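Local structure of alcohol dehydrogenase, zinc-containing (Streptococcus pneumoniae serotype 2, 5YLN) at residues Asp121-Ala125 with Glu126-Val130; Arg208-Thr211 with Ala212-Phe215. The protein probably catalyses the zinc-dependent, NAD+-linked interconversion of alcohols with aldehydes or ketones. All blocks are in the same frame, centred on the assembly; numbering follows the deposited sequence.

Contact 1. Residues Asp121-Ala125 with Glu126-Val130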
loop_
_atom_site.group_PDB
_atom_site.type_symbol
_atom_site.label_atom_id
_atom_site.label_comp_id
_atom_site.label_asym_id
_atom_site.label_seq_id
_atom_site.Cartn_x
_atom_site.Cartn_y
_atom_site.Cartn_z
ATOM N N ASP A 121 -15.652 7.295 -27.872
ATOM C CA ASP A 121 -16.916 6.558 -27.993
ATOM C C ASP A 121 -16.799 5.147 -27.440
ATOM O O ASP A 121 -15.834 4.445 -27.714
ATOM C CB ASP A 121 -17.359 6.485 -29.471
ATOM C CG ASP A 121 -17.934 7.798 -29.998
ATOM O OD1 ASP A 121 -18.379 8.638 -29.173
ATOM O OD2 ASP A 121 -17.942 7.980 -31.233
ATOM N N GLY A 122 -17.794 4.735 -26.682
ATOM C CA GLY A 122 -17.794 3.430 -26.058
ATOM C C GLY A 122 -18.689 2.406 -26.747
ATOM O O GLY A 122 -18.997 2.502 -27.939
ATOM N N MET A 123 -19.124 1.409 -25.978
ATOM C CA MET A 123 -19.603 0.144 -26.540
ATOM C C MET A 123 -21.111 0.009 -26.571
ATOM O O MET A 123 -21.606 -0.969 -27.140
ATOM C CB MET A 123 -18.976 -1.044 -25.801
ATOM C CG MET A 123 -17.471 -0.908 -25.588
ATOM S SD MET A 123 -16.727 -2.522 -25.287
ATOM C CE MET A 123 -15.088 -2.044 -24.787
ATOM N N GLN A 124 -21.857 0.980 -26.033
ATOM C CA GLN A 124 -23.322 0.943 -26.085
ATOM C C GLN A 124 -23.802 1.559 -27.398
ATOM O O GLN A 124 -24.378 2.654 -27.445
ATOM C CB GLN A 124 -23.924 1.648 -24.878
ATOM C CG GLN A 124 -23.796 0.777 -23.651
ATOM C CD GLN A 124 -23.898 1.530 -22.351
ATOM O OE1 GLN A 124 -24.361 2.651 -22.325
ATOM N NE2 GLN A 124 -23.459 0.909 -21.260
ATOM N N ALA A 125 -23.526 0.813 -28.472
ATOM C CA ALA A 125 -23.792 1.201 -29.849
ATOM C C ALA A 125 -23.674 -0.045 -30.712
ATOM O O ALA A 125 -23.272 -1.112 -30.239
ATOM C CB ALA A 125 -22.816 2.275 -30.328
ATOM N N GLU A 126 -23.973 0.123 -32.006
ATOM C CA GLU A 126 -23.927 -1.009 -32.930
ATOM C C GLU A 126 -22.497 -1.385 -33.303
ATOM O O GLU A 126 -22.173 -2.575 -33.409
ATOM C CB GLU A 126 -24.704 -0.701 -34.205
ATOM C CG GLU A 126 -26.209 -0.625 -34.050
ATOM C CD GLU A 126 -26.897 -0.263 -35.375
ATOM O OE1 GLU A 126 -26.787 -1.061 -36.328
ATOM O OE2 GLU A 126 -27.513 0.826 -35.466
ATOM N N TYR A 127 -21.654 -0.387 -33.569
ATOM C CA TYR A 127 -20.279 -0.597 -33.989
ATOM C C TYR A 127 -19.363 0.234 -33.108
ATOM O O TYR A 127 -19.763 1.265 -32.556
ATOM C CB TYR A 127 -20.054 -0.235 -35.473
ATOM C CG TYR A 127 -20.914 -1.025 -36.444
ATOM C CD1 TYR A 127 -22.189 -0.578 -36.817
ATOM C CD2 TYR A 127 -20.459 -2.217 -36.987
ATOM C CE1 TYR A 127 -22.970 -1.313 -37.709
ATOM C CE2 TYR A 127 -21.238 -2.958 -37.882
ATOM C CZ TYR A 127 -22.482 -2.509 -38.232
ATOM O OH TYR A 127 -23.214 -3.278 -39.108
ATOM N N LEU A 128 -18.116 -0.215 -33.008
ATOM C CA LEU A 128 -17.127 0.375 -32.122
ATOM C C LEU A 128 -15.797 0.486 -32.853
ATOM O O LEU A 128 -15.315 -0.500 -33.413
ATOM C CB LEU A 128 -16.977 -0.481 -30.858
ATOM C CG LEU A 128 -15.798 -0.181 -29.929
ATOM C CD1 LEU A 128 -16.042 1.132 -29.189
ATOM C CD2 LEU A 128 -15.594 -1.336 -28.958
ATOM N N ARG A 129 -15.196 1.670 -32.840
ATOM C CA ARG A 129 -13.801 1.787 -33.230
ATOM C C ARG A 129 -12.934 1.345 -32.059
ATOM O O ARG A 129 -13.075 1.857 -30.940
ATOM C CB ARG A 129 -13.445 3.213 -33.647
ATOM C CG ARG A 129 -11.939 3.424 -33.631
ATOM C CD ARG A 129 -11.505 4.776 -34.137
ATOM N NE ARG A 129 -10.044 4.842 -34.091
ATOM C CZ ARG A 129 -9.351 5.488 -33.160
ATOM N NH1 ARG A 129 -9.988 6.158 -32.198
ATOM N NH2 ARG A 129 -8.021 5.459 -33.182
ATOM N N VAL A 130 -12.047 0.389 -32.305
ATOM C CA VAL A 130 -11.172 -0.148 -31.270
ATOM C C VAL A 130 -9.736 0.264 -31.591
ATOM O O VAL A 130 -9.135 -0.284 -32.524
ATOM C CB VAL A 130 -11.297 -1.669 -31.180
ATOM C CG1 VAL A 130 -10.368 -2.208 -30.110
ATOM C CG2 VAL A 130 -12.731 -2.043 -30.937
HETATM O O HOH W 1 -18.869 3.234 -30.810
#
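The methyl CD1 of Leu128 stands over one face of the flat Gly122 carbonyl group, 3.5 Å from Gly122 O. It meets the carbonyl of the preceding peptide more obliquely, 3.6 Å from Asp121 O. Tyr127 points its CB away from 121-125, and its ring takes Lys23 as a cation-pi partner. Between Met123 and Leu128 the chain of the GroES-like domain doubles back through an inverse gamma turn centred on Gln124, closed by a weak bond of 2.9 Å from Ala125 N to Met123 O, before it enters strand 127-129. The other branch of Leu128, CD2, crosses the Met123 side chain, lying 3.9 Å from Met123 CG and almost as near Met123 SD. Leu128 CG is anti to its own N (chi1 168°), which brings both methyls against 121-125. Phe116 and Ile88 touch both apolar side chains, and Met123 also comes close to the zinc ligand His64. The Glu126 carboxylate is bonded to Lys6 N and Ser354 OG. No direct hydrogen bond joins 121-125 to 126-130; one water spans them, donating to Tyr127 O at 2.8 Å and to Gly122 O at 3.0 Å, which it meets from beyond the oxygen while CD1 sits over the face.

Contact 2. Residues Arg208-Thr211 with Ala212-Phe215; sequences RLET and ALSF
Phe215 folds back along Thr211, one helical turn earlier, and the two side chains run side by side in the same direction. Phe215 CB starts 3.8 Å from Thr211 O. CG stays about as near this oxygen, and CD1 comes closer, 3.4 Å from Thr211 O, the carbonyl meeting the ring obliquely. Further out the neighbour changes: Phe215 CE1 lies 3.8 Å from the methyl Thr211 CG2, which CZ also approaches. This methyl makes an off-centre CH-pi contact, 4.2 Å from the centroid of the Phe215 ring and 29° off its normal. With CG2 anti to the Thr211 N, the methyl is brought to the ring while OG1 turns back to bond Asn207 O. Leu185, Leu188 and Leu189 of helix 182-191 also touch Phe215, and Lys318 is a cation-pi partner of the ring. Thr211 lies on helix 206-214, the helix of a beta-alpha-beta unit between strands 198-203 and 219-222 in the Rossmann-type nucleotide-binding fold. Four successive i to i+4 bonds tie the segments, from the N atoms of Ala212, Leu213, Ser214 and Phe215 to the O atoms of Arg208, Leu209, Glu210 and Thr211; the one from Leu213 N to Leu209 O is the straightest at 164°. Ala212 CB lies 3.3 Å from Leu209 O. On another flank the Glu210 chain bends at chi2 (-61°), placing OE2 3.7 Å from Leu213 CD1, where the carboxylate also forms a salt bridge with Lys220.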
loop_
_atom_site.group_PDB
_atom_site.type_symbol
_atom_site.label_atom_id
_atom_site.label_comp_id
_atom_site.label_asym_id
_atom_site.label_seq_id
_atom_site.Cartn_x
_atom_site.Cartn_y
_atom_site.Cartn_z
ATOM N N ARG A 208 -28.648 -8.595 -0.837
ATOM C CA ARG A 208 -27.330 -8.713 -1.450
ATOM C C ARG A 208 -26.417 -9.644 -0.647
ATOM O O ARG A 208 -25.655 -10.433 -1.232
ATOM C CB ARG A 208 -26.716 -7.318 -1.615
ATOM C CG ARG A 208 -27.529 -6.391 -2.562
ATOM C CD ARG A 208 -26.677 -5.247 -3.121
ATOM N NE ARG A 208 -26.286 -4.312 -2.063
ATOM C CZ ARG A 208 -27.037 -3.283 -1.651
ATOM N NH1 ARG A 208 -28.225 -3.049 -2.213
ATOM N NH2 ARG A 208 -26.603 -2.482 -0.671
ATOM N N LEU A 209 -26.494 -9.591 0.692
ATOM C CA LEU A 209 -25.705 -10.515 1.509
ATOM C C LEU A 209 -26.117 -11.969 1.272
ATOM O O LEU A 209 -25.260 -12.856 1.194
ATOM C CB LEU A 209 -25.814 -10.155 2.996
ATOM C CG LEU A 209 -25.071 -8.897 3.487
ATOM C CD1 LEU A 209 -25.353 -8.622 4.970
ATOM C CD2 LEU A 209 -23.578 -8.977 3.236
ATOM N N GLU A 210 -27.423 -12.228 1.145
ATOM C CA GLU A 210 -27.891 -13.576 0.837
ATOM C C GLU A 210 -27.358 -14.053 -0.507
ATOM O O GLU A 210 -26.951 -15.210 -0.645
ATOM C CB GLU A 210 -29.421 -13.627 0.851
ATOM C CG GLU A 210 -30.014 -13.876 2.224
ATOM C CD GLU A 210 -29.580 -15.214 2.817
ATOM O OE1 GLU A 210 -29.849 -16.274 2.199
ATOM O OE2 GLU A 210 -28.966 -15.206 3.906
ATOM N N THR A 211 -27.356 -13.179 -1.513
ATOM C CA THR A 211 -26.753 -13.544 -2.791
ATOM C C THR A 211 -25.256 -13.827 -2.620
ATOM O O THR A 211 -24.709 -14.731 -3.260
ATOM C CB THR A 211 -26.993 -12.427 -3.816
ATOM O OG1 THR A 211 -28.401 -12.230 -4.009
ATOM C CG2 THR A 211 -26.346 -12.764 -5.162
ATOM N N ALA A 212 -24.582 -13.076 -1.742
ATOM C CA ALA A 212 -23.149 -13.285 -1.545
ATOM C C ALA A 212 -22.867 -14.686 -1.012
ATOM O O ALA A 212 -21.957 -15.373 -1.489
ATOM C CB ALA A 212 -22.587 -12.222 -0.601
ATOM N N LEU A 213 -23.649 -15.128 -0.024
ATOM C CA LEU A 213 -23.537 -16.504 0.452
ATOM C C LEU A 213 -23.779 -17.497 -0.678
ATOM O O LEU A 213 -23.083 -18.514 -0.774
ATOM C CB LEU A 213 -24.513 -16.744 1.603
ATOM C CG LEU A 213 -24.304 -15.922 2.887
ATOM C CD1 LEU A 213 -25.376 -16.257 3.928
ATOM C CD2 LEU A 213 -22.929 -16.140 3.468
ATOM N N SER A 214 -24.744 -17.206 -1.561
ATOM C CA SER A 214 -24.953 -18.050 -2.735
ATOM C C SER A 214 -23.702 -18.130 -3.593
ATOM O O SER A 214 -23.435 -19.164 -4.215
ATOM C CB SER A 214 -26.107 -17.521 -3.594
ATOM O OG SER A 214 -27.329 -18.064 -3.174
ATOM N N PHE A 215 -22.961 -17.031 -3.697
ATOM C CA PHE A 215 -21.779 -16.998 -4.545
ATOM C C PHE A 215 -20.535 -17.580 -3.870
ATOM O O PHE A 215 -19.466 -17.609 -4.492
ATOM C CB PHE A 215 -21.485 -15.565 -4.998
ATOM C CG PHE A 215 -22.342 -15.087 -6.130
ATOM C CD1 PHE A 215 -23.623 -15.588 -6.324
ATOM C CD2 PHE A 215 -21.863 -14.128 -7.012
ATOM C CE1 PHE A 215 -24.417 -15.130 -7.377
ATOM C CE2 PHE A 215 -22.657 -13.664 -8.068
ATOM C CZ PHE A 215 -23.935 -14.171 -8.246
#

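Overall arrangement
Contact 1 closes before contact 2 opens along the chain, and the two lie on opposite sides of its centre, about 33 Å between centres and about 19 Å between nearest atoms. They do not touch and share no sheet. Contact 1 leads into strand 127-129, which pairs antiparallel with strand 33-39 in the mixed sheet of the GroES-like region; the zinc ligands also fall within that region. Contact 2 sits on helix 206-214, beside the six-stranded parallel sheet ordered 3-2-1-4-5-6. The contacts thus belong to separate halves of the enzyme: contact 1 to the zinc-bearing part, close to a zinc ligand, and contact 2 to the Rossmann-type part that probably binds NAD+, away from the zinc sites.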